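Long-range contacts in adhesin LabA (Helicobacter pylori, PDB 6GMM), which probably binds LacdiNAc-bearing glycans of the gastric mucosa as a lectin-like outer-membrane adhesin, helping the bacterium attach to its host: residues Tyr19-Asn23 with Asn434-Asp438; Gln139-Ala144 with Leu162-Ile166; Pro153-Asn159 with Lys185-Gln189; Gly332-Gly336 with Trp347-Tyr353. Residue numbers count along the deposited sequence, not the author numbering.

Contact 1: Tyr19-Asn23 with Asn434-Asp438; sequences YSVLN and NYYID
A two-stranded antiparallel hairpin, strands 419-423 and 433-437, lies against the N-terminal helix 4-28 at the end of this elongated, largely helical adhesin where the chain's two ends meet. Residues 19-23 are regular helix, with N23 N hydrogen-bonded to Y19 O at 2.8 Å. Residues 434-437 are extended and pass the helix at 9.0 Å between axes, their N-to-C directions 136° apart; S20 faces I437 (CA-CA 6.7 Å) and N23 faces Y435 (CA-CA 7.0 Å). N434 points away from the helix, its ND2 donating to Y436 OH at 3.1 Å. Y435 starts toward the helix, but its m rotamer carries the ring off to L395 of helix 388-408; its carbonyl O accepts a weak hydrogen bond from N23 ND2 (3.4 Å). Y436 points away from helix 19-23 and forms a cation-pi interaction with K422, its amphipathic ring suited to the open face. I437 turns inward, a beta-branched residue at home in a strand, with its CB 3.7 Å from Y19 CE1 and its CD1 4.2 Å from S20 CB. D438 follows the strand and N-caps helix 439-452. Y19, chi1 t, is long enough to span the gap; its OH donates to Y436 O at 2.7 Å.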
loop_
_atom_site.group_PDB
_atom_site.type_symbol
_atom_site.label_atom_id
_atom_site.label_comp_id
_atom_site.label_asym_id
_atom_site.label_seq_id
_atom_site.Cartn_x
_atom_site.Cartn_y
_atom_site.Cartn_z
ATOM N N TYR A 19 -27.467 -2.267 15.803
ATOM C CA TYR A 19 -28.001 -1.407 16.853
ATOM C C TYR A 19 -26.887 -1.088 17.867
ATOM O O TYR A 19 -26.634 0.083 18.150
ATOM C CB TYR A 19 -29.173 -2.143 17.554
ATOM C CG TYR A 19 -29.812 -1.429 18.727
ATOM C CD1 TYR A 19 -29.417 -1.702 20.034
ATOM C CD2 TYR A 19 -30.894 -0.572 18.543
ATOM C CE1 TYR A 19 -30.013 -1.061 21.123
ATOM C CE2 TYR A 19 -31.499 0.072 19.625
ATOM C CZ TYR A 19 -31.063 -0.186 20.916
ATOM O OH TYR A 19 -31.679 0.397 22.007
ATOM N N SER A 20 -26.253 -2.137 18.421
ATOM C CA SER A 20 -25.210 -2.056 19.444
ATOM C C SER A 20 -24.066 -1.120 19.057
ATOM O O SER A 20 -23.654 -0.293 19.883
ATOM C CB SER A 20 -24.661 -3.444 19.745
ATOM O OG SER A 20 -23.613 -3.360 20.693
ATOM N N VAL A 21 -23.566 -1.270 17.794
ATOM C CA VAL A 21 -22.478 -0.521 17.186
ATOM C C VAL A 21 -22.875 0.951 16.965
ATOM O O VAL A 21 -22.108 1.855 17.328
ATOM C CB VAL A 21 -22.015 -1.237 15.882
ATOM C CG1 VAL A 21 -21.278 -0.303 14.919
ATOM C CG2 VAL A 21 -21.178 -2.473 16.202
ATOM N N LEU A 22 -24.078 1.188 16.394
ATOM C CA LEU A 22 -24.572 2.535 16.149
ATOM C C LEU A 22 -24.816 3.244 17.494
ATOM O O LEU A 22 -24.576 4.448 17.624
ATOM C CB LEU A 22 -25.841 2.459 15.292
ATOM C CG LEU A 22 -26.494 3.748 14.815
ATOM C CD1 LEU A 22 -25.498 4.669 14.161
ATOM C CD2 LEU A 22 -27.601 3.442 13.844
ATOM N N ASN A 23 -25.191 2.475 18.512
ATOM C CA ASN A 23 -25.409 3.034 19.828
ATOM C C ASN A 23 -24.100 3.511 20.450
ATOM O O ASN A 23 -24.020 4.676 20.838
ATOM C CB ASN A 23 -26.133 2.060 20.743
ATOM C CG ASN A 23 -26.641 2.744 21.980
ATOM O OD1 ASN A 23 -27.186 3.853 21.927
ATOM N ND2 ASN A 23 -26.381 2.144 23.122
ATOM N N ASN A 434 -32.402 7.899 25.131
ATOM C CA ASN A 434 -31.225 7.137 25.494
ATOM C C ASN A 434 -31.540 5.683 25.226
ATOM O O ASN A 434 -32.484 5.138 25.800
ATOM C CB ASN A 434 -30.868 7.383 26.956
ATOM C CG ASN A 434 -29.763 8.393 27.146
ATOM O OD1 ASN A 434 -29.676 9.416 26.442
ATOM N ND2 ASN A 434 -28.895 8.126 28.115
ATOM N N TYR A 435 -30.802 5.078 24.294
ATOM C CA TYR A 435 -31.043 3.700 23.909
ATOM C C TYR A 435 -30.095 2.775 24.634
ATOM O O TYR A 435 -28.987 3.173 25.015
ATOM C CB TYR A 435 -30.971 3.529 22.390
ATOM C CG TYR A 435 -32.086 4.239 21.654
ATOM C CD1 TYR A 435 -33.278 3.587 21.363
ATOM C CD2 TYR A 435 -31.929 5.551 21.203
ATOM C CE1 TYR A 435 -34.297 4.225 20.657
ATOM C CE2 TYR A 435 -32.944 6.201 20.501
ATOM C CZ TYR A 435 -34.131 5.537 20.240
ATOM O OH TYR A 435 -35.150 6.175 19.581
ATOM N N TYR A 436 -30.568 1.560 24.903
ATOM C CA TYR A 436 -29.818 0.571 25.657
ATOM C C TYR A 436 -29.968 -0.787 25.018
ATOM O O TYR A 436 -30.885 -1.010 24.225
ATOM C CB TYR A 436 -30.313 0.545 27.132
ATOM C CG TYR A 436 -30.164 1.879 27.843
ATOM C CD1 TYR A 436 -28.998 2.197 28.536
ATOM C CD2 TYR A 436 -31.190 2.823 27.824
ATOM C CE1 TYR A 436 -28.845 3.429 29.170
ATOM C CE2 TYR A 436 -31.044 4.064 28.445
ATOM C CZ TYR A 436 -29.869 4.362 29.118
ATOM O OH TYR A 436 -29.719 5.578 29.738
ATOM N N ILE A 437 -29.051 -1.687 25.356
ATOM C CA ILE A 437 -29.044 -3.063 24.891
ATOM C C ILE A 437 -28.551 -3.980 26.020
ATOM O O ILE A 437 -27.563 -3.657 26.687
ATOM C CB ILE A 437 -28.311 -3.254 23.520
ATOM C CG1 ILE A 437 -28.435 -4.707 23.012
ATOM C CG2 ILE A 437 -26.835 -2.757 23.518
ATOM C CD1 ILE A 437 -28.167 -4.915 21.528
ATOM N N ASP A 438 -29.269 -5.090 26.256
ATOM C CA ASP A 438 -28.903 -6.082 27.257
ATOM C C ASP A 438 -27.950 -7.040 26.589
ATOM O O ASP A 438 -28.347 -7.787 25.683
ATOM C CB ASP A 438 -30.148 -6.817 27.767
ATOM C CG ASP A 438 -29.877 -7.687 28.974
ATOM O OD1 ASP A 438 -29.127 -8.687 28.835
ATOM O OD2 ASP A 438 -30.426 -7.389 30.041
#

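Contact 2: Gln139-Ala144 with Leu162-Ile166; sequences QIIQKA and LKFTI
Residues 139-144 form about one and a half turns of helix 128-145, with K143 N on Q139 O and A144 N on I140 O, both at 2.9 Å. Strand 162-165 crosses them at 120°, the axes 9.4 Å apart; the CA of Q139 lies 7.7 Å from that of I166, and the CA of A144 6.9 Å from that of L162. Q139 sets its CG 4.0 Å from I166 CD1, while its amide turns back to N135. I140, m rotamer, wedges between two strand residues: CG2 is 3.7 Å from L162 CD2, and CG1 3.7 Å from F164 CZ at the ring edge. K143 sets its CG over the F164 ring, 3.4 Å from the centroid in a CH-pi contact, leaving NZ to hydrogen-bond T346; a long aliphatic stem with a charged tip suits this half-open position. Small A144 lets L162 come close, CB to CD2 4.1 Å. L162 and F164 point inward while K163 and T165 point out, so strand 161-165 is two-faced, and the hairpin it forms with 181-185 rests by its inner face on the helix.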
loop_
_atom_site.group_PDB
_atom_site.type_symbol
_atom_site.label_atom_id
_atom_site.label_comp_id
_atom_site.label_asym_id
_atom_site.label_seq_id
_atom_site.Cartn_x
_atom_site.Cartn_y
_atom_site.Cartn_z
ATOM N N GLN A 139 18.737 5.160 -13.604
ATOM C CA GLN A 139 19.680 6.165 -13.112
ATOM C C GLN A 139 19.025 7.148 -12.188
ATOM O O GLN A 139 19.655 7.521 -11.206
ATOM C CB GLN A 139 20.462 6.879 -14.238
ATOM C CG GLN A 139 21.326 5.986 -15.121
ATOM C CD GLN A 139 22.402 5.201 -14.420
ATOM O OE1 GLN A 139 22.964 5.622 -13.396
ATOM N NE2 GLN A 139 22.736 4.050 -14.999
ATOM N N ILE A 140 17.747 7.528 -12.449
ATOM C CA ILE A 140 17.004 8.451 -11.566
ATOM C C ILE A 140 16.760 7.798 -10.208
ATOM O O ILE A 140 16.949 8.446 -9.174
ATOM C CB ILE A 140 15.711 9.037 -12.209
ATOM C CG1 ILE A 140 16.085 9.994 -13.380
ATOM C CG2 ILE A 140 14.894 9.784 -11.159
ATOM C CD1 ILE A 140 14.923 10.433 -14.401
ATOM N N ILE A 141 16.329 6.518 -10.215
ATOM C CA ILE A 141 16.100 5.749 -8.996
ATOM C C ILE A 141 17.377 5.691 -8.175
ATOM O O ILE A 141 17.348 6.024 -6.996
ATOM C CB ILE A 141 15.531 4.333 -9.283
ATOM C CG1 ILE A 141 14.123 4.442 -9.923
ATOM C CG2 ILE A 141 15.491 3.500 -7.977
ATOM C CD1 ILE A 141 13.527 3.167 -10.443
ATOM N N GLN A 142 18.499 5.297 -8.805
ATOM C CA GLN A 142 19.789 5.189 -8.133
ATOM C C GLN A 142 20.256 6.520 -7.553
ATOM O O GLN A 142 20.666 6.533 -6.396
ATOM C CB GLN A 142 20.845 4.546 -9.052
ATOM C CG GLN A 142 20.712 3.024 -9.086
ATOM C CD GLN A 142 21.140 2.305 -7.813
ATOM O OE1 GLN A 142 21.435 2.883 -6.758
ATOM N NE2 GLN A 142 21.195 1.005 -7.893
ATOM N N LYS A 143 20.139 7.653 -8.313
ATOM C CA LYS A 143 20.533 8.981 -7.786
ATOM C C LYS A 143 19.603 9.448 -6.676
ATOM O O LYS A 143 20.054 10.116 -5.744
ATOM C CB LYS A 143 20.670 10.056 -8.886
ATOM C CG LYS A 143 21.660 9.706 -10.014
ATOM C CD LYS A 143 23.142 9.788 -9.623
ATOM C CE LYS A 143 24.078 9.373 -10.745
ATOM N NZ LYS A 143 23.996 7.916 -11.067
ATOM N N ALA A 144 18.312 9.085 -6.743
ATOM C CA ALA A 144 17.372 9.494 -5.693
ATOM C C ALA A 144 17.683 8.855 -4.346
ATOM O O ALA A 144 17.440 9.483 -3.305
ATOM C CB ALA A 144 15.964 9.164 -6.098
ATOM N N LEU A 162 15.916 16.929 -7.642
ATOM C CA LEU A 162 16.904 15.934 -8.030
ATOM C C LEU A 162 17.541 16.432 -9.339
ATOM O O LEU A 162 16.839 16.615 -10.343
ATOM C CB LEU A 162 16.281 14.535 -8.205
ATOM C CG LEU A 162 17.279 13.381 -8.387
ATOM C CD1 LEU A 162 18.051 13.084 -7.094
ATOM C CD2 LEU A 162 16.579 12.138 -8.857
ATOM N N LYS A 163 18.853 16.723 -9.298
ATOM C CA LYS A 163 19.573 17.266 -10.454
ATOM C C LYS A 163 20.951 16.620 -10.674
ATOM O O LYS A 163 21.838 16.731 -9.822
ATOM C CB LYS A 163 19.682 18.799 -10.340
ATOM C CG LYS A 163 19.943 19.506 -11.662
ATOM C CD LYS A 163 20.039 21.022 -11.495
ATOM C CE LYS A 163 21.398 21.510 -11.045
ATOM N NZ LYS A 163 21.418 22.986 -10.858
ATOM N N PHE A 164 21.125 15.970 -11.834
ATOM C CA PHE A 164 22.365 15.292 -12.225
ATOM C C PHE A 164 22.437 15.122 -13.741
ATOM O O PHE A 164 21.408 15.097 -14.417
ATOM C CB PHE A 164 22.516 13.919 -11.526
ATOM C CG PHE A 164 21.493 12.888 -11.953
ATOM C CD1 PHE A 164 20.211 12.894 -11.421
ATOM C CD2 PHE A 164 21.812 11.914 -12.893
ATOM C CE1 PHE A 164 19.260 11.964 -11.844
ATOM C CE2 PHE A 164 20.860 10.975 -13.306
ATOM C CZ PHE A 164 19.596 11.000 -12.771
ATOM N N THR A 165 23.657 14.937 -14.249
ATOM C CA THR A 165 23.960 14.700 -15.664
ATOM C C THR A 165 24.173 13.206 -15.889
ATOM O O THR A 165 24.914 12.556 -15.140
ATOM C CB THR A 165 25.178 15.529 -16.079
ATOM O OG1 THR A 165 24.872 16.908 -15.905
ATOM C CG2 THR A 165 25.596 15.293 -17.525
ATOM N N ILE A 166 23.488 12.666 -16.899
ATOM C CA ILE A 166 23.618 11.283 -17.344
ATOM C C ILE A 166 24.784 11.259 -18.366
ATOM O O ILE A 166 24.942 12.246 -19.093
ATOM C CB ILE A 166 22.263 10.824 -17.952
ATOM C CG1 ILE A 166 22.011 9.344 -17.706
ATOM C CG2 ILE A 166 22.101 11.187 -19.439
ATOM C CD1 ILE A 166 20.570 9.008 -17.610
#

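Contact 3: Pro153-Asn159 with Lys185-Gln189; sequences PALSDTN and KNNAQ
An asparagine side chain ties a loop to the start of a helix: N187, chi1 p, donates from ND2 to T158 O at 3.0 Å (166° at the hydrogen), while its OD1 accepts from V190 N as the N-cap of helix 188-205. Its short amide can do both because donor and acceptor diverge from one carbon. Residues 153-159 have no regular structure; A154 to D157 make a type I turn, closed by D157 N to A154 O at 2.8 Å. CA atoms pair as L155 with A188 (6.9 Å), T158 with N187 (5.1 Å) and N159 with K185 (6.1 Å). The loop joins helix 128-145 to the hairpin of strands 161-165 and 181-185, and meets the link from that hairpin to helix 188-205. N186 centres an inverse gamma turn there, and its O lies 3.2 Å from P153 CD, the ring carbon standing where other residues carry an N-H; the N186 amide reaches A144 O. L155 sends CD2 to 3.9 Å from A188 CB, a small methyl that admits the leucine, and both touch V62 of helix 57-76. At the exposed edge K185 NZ gives N159 OD1 a weak hydrogen bond (3.4 Å).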
loop_
_atom_site.group_PDB
_atom_site.type_symbol
_atom_site.label_atom_id
_atom_site.label_comp_id
_atom_site.label_asym_id
_atom_site.label_seq_id
_atom_site.Cartn_x
_atom_site.Cartn_y
_atom_site.Cartn_z
ATOM N N PRO A 153 13.127 11.635 0.423
ATOM C CA PRO A 153 12.403 12.300 1.516
ATOM C C PRO A 153 11.100 11.607 1.883
ATOM O O PRO A 153 10.498 10.923 1.042
ATOM C CB PRO A 153 12.091 13.695 0.953
ATOM C CG PRO A 153 12.957 13.854 -0.284
ATOM C CD PRO A 153 13.145 12.470 -0.796
ATOM N N ALA A 154 10.635 11.865 3.139
ATOM C CA ALA A 154 9.363 11.421 3.712
ATOM C C ALA A 154 8.222 11.920 2.817
ATOM O O ALA A 154 8.340 12.998 2.214
ATOM C CB ALA A 154 9.211 11.985 5.096
ATOM N N LEU A 155 7.122 11.149 2.737
ATOM C CA LEU A 155 6.016 11.399 1.815
ATOM C C LEU A 155 5.412 12.821 1.873
ATOM O O LEU A 155 4.934 13.308 0.844
ATOM C CB LEU A 155 4.924 10.325 1.977
ATOM C CG LEU A 155 5.359 8.860 1.743
ATOM C CD1 LEU A 155 4.169 7.982 1.584
ATOM C CD2 LEU A 155 6.222 8.702 0.487
ATOM N N SER A 156 5.484 13.501 3.038
ATOM C CA SER A 156 4.979 14.874 3.203
ATOM C C SER A 156 5.816 15.867 2.384
ATOM O O SER A 156 5.316 16.927 2.009
ATOM C CB SER A 156 5.010 15.284 4.673
ATOM O OG SER A 156 6.316 15.262 5.232
ATOM N N ASP A 157 7.095 15.520 2.132
ATOM C CA ASP A 157 8.060 16.333 1.384
ATOM C C ASP A 157 8.090 15.920 -0.105
ATOM O O ASP A 157 8.636 14.862 -0.448
ATOM C CB ASP A 157 9.445 16.201 2.037
ATOM C CG ASP A 157 10.511 17.137 1.499
ATOM O OD1 ASP A 157 10.333 17.664 0.370
ATOM O OD2 ASP A 157 11.534 17.330 2.197
ATOM N N THR A 158 7.500 16.760 -0.981
ATOM C CA THR A 158 7.371 16.446 -2.409
ATOM C C THR A 158 8.127 17.375 -3.372
ATOM O O THR A 158 8.216 17.062 -4.558
ATOM C CB THR A 158 5.889 16.387 -2.822
ATOM O OG1 THR A 158 5.274 17.648 -2.557
ATOM C CG2 THR A 158 5.131 15.235 -2.184
ATOM N N ASN A 159 8.633 18.513 -2.879
ATOM C CA ASN A 159 9.325 19.477 -3.732
ATOM C C ASN A 159 10.867 19.475 -3.611
ATOM O O ASN A 159 11.507 20.472 -3.967
ATOM C CB ASN A 159 8.748 20.868 -3.517
ATOM C CG ASN A 159 7.944 21.310 -4.716
ATOM O OD1 ASN A 159 8.388 22.146 -5.518
ATOM N ND2 ASN A 159 6.782 20.689 -4.920
ATOM N N LYS A 185 12.085 15.921 -9.499
ATOM C CA LYS A 185 11.888 15.923 -8.047
ATOM C C LYS A 185 12.252 14.556 -7.452
ATOM O O LYS A 185 12.008 13.508 -8.075
ATOM C CB LYS A 185 10.438 16.317 -7.644
ATOM C CG LYS A 185 9.910 17.673 -8.142
ATOM C CD LYS A 185 10.561 18.871 -7.463
ATOM C CE LYS A 185 10.054 20.178 -8.019
ATOM N NZ LYS A 185 10.941 21.315 -7.639
ATOM N N ASN A 186 12.856 14.576 -6.252
ATOM C CA ASN A 186 13.171 13.379 -5.488
ATOM C C ASN A 186 11.930 13.207 -4.643
ATOM O O ASN A 186 11.851 13.705 -3.506
ATOM C CB ASN A 186 14.407 13.539 -4.585
ATOM C CG ASN A 186 14.835 12.227 -3.949
ATOM O OD1 ASN A 186 14.101 11.233 -3.980
ATOM N ND2 ASN A 186 16.051 12.171 -3.386
ATOM N N ASN A 187 10.905 12.600 -5.247
ATOM C CA ASN A 187 9.634 12.379 -4.572
ATOM C C ASN A 187 9.089 11.067 -5.057
ATOM O O ASN A 187 9.472 10.623 -6.144
ATOM C CB ASN A 187 8.684 13.566 -4.748
ATOM C CG ASN A 187 7.890 13.648 -6.035
ATOM O OD1 ASN A 187 7.488 12.650 -6.644
ATOM N ND2 ASN A 187 7.523 14.861 -6.404
ATOM N N ALA A 188 8.250 10.423 -4.246
ATOM C CA ALA A 188 7.694 9.099 -4.511
ATOM C C ALA A 188 6.857 8.987 -5.779
ATOM O O ALA A 188 6.816 7.905 -6.354
ATOM C CB ALA A 188 6.901 8.628 -3.315
ATOM N N GLN A 189 6.196 10.071 -6.224
ATOM C CA GLN A 189 5.378 10.032 -7.443
ATOM C C GLN A 189 6.272 9.813 -8.661
ATOM O O GLN A 189 6.009 8.924 -9.485
ATOM C CB GLN A 189 4.599 11.341 -7.604
ATOM C CG GLN A 189 3.191 11.160 -8.118
ATOM C CD GLN A 189 2.474 12.481 -8.222
ATOM O OE1 GLN A 189 2.610 13.376 -7.377
ATOM N NE2 GLN A 189 1.679 12.623 -9.260
#

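Contact 4: Gly332-Gly336 with Trp347-Tyr353; sequences GHLRG and WGAGCAY
Both segments are irregular and run side by side, the CA of L334 5.6 Å from the CA of W347 and the CA of R335 5.0 Å from the CA of G348. G332 closes a Schellman motif at the end of helix 327-330, its phi of 79° easy without a side chain; G350 to Y353 form a type I turn. One water lies between H333 O (2.9 Å) and W347 O (2.7 Å); another lies between L334 O and W347 N, both 3.0 Å. H333 and W347, each m, form an offset stack, the imidazole over the five-membered ring, centroids 3.8 Å apart. The R335 guanidinium lies flat on the Y353 ring in a cation-pi stack (CZ to centroid 3.6 Å), while its NE and NH2 both donate to G348 O at 2.8 Å. Y353 OH accepts from R335 N at 2.9 Å, and L334 CD2 rests 4.3 Å from A352 CB. Planar groups and waters thus join two irregular segments between helices 327-330 and 354-366, within a disulfide-closed loop (C326-C351) that also contains helix 327-330.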
loop_
_atom_site.group_PDB
_atom_site.type_symbol
_atom_site.label_atom_id
_atom_site.label_comp_id
_atom_site.label_asym_id
_atom_site.label_seq_id
_atom_site.Cartn_x
_atom_site.Cartn_y
_atom_site.Cartn_z
ATOM N N GLY A 332 30.974 -5.826 -4.933
ATOM C CA GLY A 332 31.177 -4.933 -3.793
ATOM C C GLY A 332 30.507 -3.576 -3.863
ATOM O O GLY A 332 30.940 -2.637 -3.184
ATOM N N HIS A 333 29.433 -3.464 -4.648
ATOM C CA HIS A 333 28.675 -2.224 -4.715
ATOM C C HIS A 333 27.608 -2.231 -3.607
ATOM O O HIS A 333 26.610 -2.941 -3.712
ATOM C CB HIS A 333 28.020 -2.058 -6.087
ATOM C CG HIS A 333 28.992 -1.927 -7.212
ATOM N ND1 HIS A 333 28.557 -1.809 -8.516
ATOM C CD2 HIS A 333 30.346 -1.882 -7.191
ATOM C CE1 HIS A 333 29.653 -1.720 -9.248
ATOM N NE2 HIS A 333 30.756 -1.763 -8.494
ATOM N N LEU A 334 27.849 -1.480 -2.531
ATOM C CA LEU A 334 26.928 -1.332 -1.394
ATOM C C LEU A 334 26.791 0.159 -1.068
ATOM O O LEU A 334 27.410 1.000 -1.728
ATOM C CB LEU A 334 27.461 -2.081 -0.147
ATOM C CG LEU A 334 27.516 -3.609 -0.165
ATOM C CD1 LEU A 334 27.983 -4.140 1.162
ATOM C CD2 LEU A 334 26.184 -4.218 -0.502
ATOM N N ARG A 335 26.015 0.483 -0.022
ATOM C CA ARG A 335 25.815 1.850 0.440
ATOM C C ARG A 335 27.027 2.341 1.239
ATOM O O ARG A 335 27.782 1.518 1.764
ATOM C CB ARG A 335 24.536 1.941 1.289
ATOM C CG ARG A 335 23.258 1.680 0.509
ATOM C CD ARG A 335 22.076 1.357 1.420
ATOM N NE ARG A 335 20.848 1.320 0.628
ATOM C CZ ARG A 335 19.676 0.863 1.042
ATOM N NH1 ARG A 335 19.547 0.352 2.263
ATOM N NH2 ARG A 335 18.619 0.908 0.237
ATOM N N GLY A 336 27.187 3.668 1.309
ATOM C CA GLY A 336 28.230 4.381 2.049
ATOM C C GLY A 336 29.601 3.737 2.098
ATOM O O GLY A 336 29.934 3.054 3.069
ATOM N N TRP A 347 25.058 3.423 -5.396
ATOM C CA TRP A 347 24.756 1.985 -5.386
ATOM C C TRP A 347 23.807 1.631 -4.246
ATOM O O TRP A 347 23.805 0.498 -3.763
ATOM C CB TRP A 347 26.035 1.137 -5.244
ATOM C CG TRP A 347 27.080 1.349 -6.278
ATOM C CD1 TRP A 347 26.919 1.320 -7.630
ATOM C CD2 TRP A 347 28.480 1.493 -6.040
ATOM N NE1 TRP A 347 28.138 1.465 -8.254
ATOM C CE2 TRP A 347 29.113 1.584 -7.301
ATOM C CE3 TRP A 347 29.268 1.540 -4.881
ATOM C CZ2 TRP A 347 30.495 1.733 -7.435
ATOM C CZ3 TRP A 347 30.638 1.693 -5.015
ATOM C CH2 TRP A 347 31.236 1.793 -6.280
ATOM N N GLY A 348 23.026 2.610 -3.831
ATOM C CA GLY A 348 22.072 2.506 -2.736
ATOM C C GLY A 348 20.829 1.687 -3.002
ATOM O O GLY A 348 20.242 1.182 -2.054
ATOM N N ALA A 349 20.414 1.540 -4.265
ATOM C CA ALA A 349 19.172 0.835 -4.600
ATOM C C ALA A 349 19.334 -0.521 -5.261
ATOM O O ALA A 349 20.339 -0.776 -5.916
ATOM C CB ALA A 349 18.308 1.721 -5.487
ATOM N N GLY A 350 18.303 -1.353 -5.147
ATOM C CA GLY A 350 18.266 -2.635 -5.838
ATOM C C GLY A 350 18.329 -3.923 -5.050
ATOM O O GLY A 350 18.031 -3.969 -3.848
ATOM N N CYS A 351 18.727 -4.989 -5.775
ATOM C CA CYS A 351 18.784 -6.393 -5.358
ATOM C C CYS A 351 19.583 -6.645 -4.081
ATOM O O CYS A 351 19.317 -7.637 -3.402
ATOM C CB CYS A 351 19.275 -7.262 -6.510
ATOM S SG CYS A 351 20.665 -6.541 -7.422
ATOM N N ALA A 352 20.506 -5.734 -3.716
ATOM C CA ALA A 352 21.302 -5.855 -2.487
ATOM C C ALA A 352 20.450 -5.608 -1.231
ATOM O O ALA A 352 20.787 -6.093 -0.141
ATOM C CB ALA A 352 22.425 -4.842 -2.518
ATOM N N TYR A 353 19.391 -4.793 -1.374
ATOM C CA TYR A 353 18.546 -4.376 -0.254
ATOM C C TYR A 353 17.079 -4.759 -0.398
ATOM O O TYR A 353 16.260 -4.205 0.312
ATOM C CB TYR A 353 18.710 -2.847 -0.040
ATOM C CG TYR A 353 20.152 -2.467 0.217
ATOM C CD1 TYR A 353 20.737 -2.675 1.464
ATOM C CD2 TYR A 353 20.948 -1.961 -0.799
ATOM C CE1 TYR A 353 22.079 -2.378 1.695
ATOM C CE2 TYR A 353 22.302 -1.684 -0.589
ATOM C CZ TYR A 353 22.863 -1.897 0.663
ATOM O OH TYR A 353 24.181 -1.603 0.908
HETATM O O HOH W 1 23.942 -2.153 -4.395
HETATM O O HOH W 2 26.911 3.659 -3.111
#

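Overall arrangement
Contact 1 lies far from the rest, its centre 45 to 58 Å from the others, yet the loop it closes contains all of them. In contacts 1 and 2 a strand of a two-stranded hairpin crosses a helix, but contact 2 meets through hydrocarbon and a CH-pi contact, without a hydrogen bond between its segments, where contact 1 adds a tyrosine hydroxyl bond. Contact 2 holds one strand of its hairpin and contact 3 the end of the other; they cross along the chain and meet where N186 ND2 approaches A144 O at 3.0 Å. Contact 4 touches contact 2 through Q142 OE1 and A349 N, also 3.0 Å apart. The first three are partly buried, whereas contact 4 is a surface contact, relying on stacked rings, arginine and water.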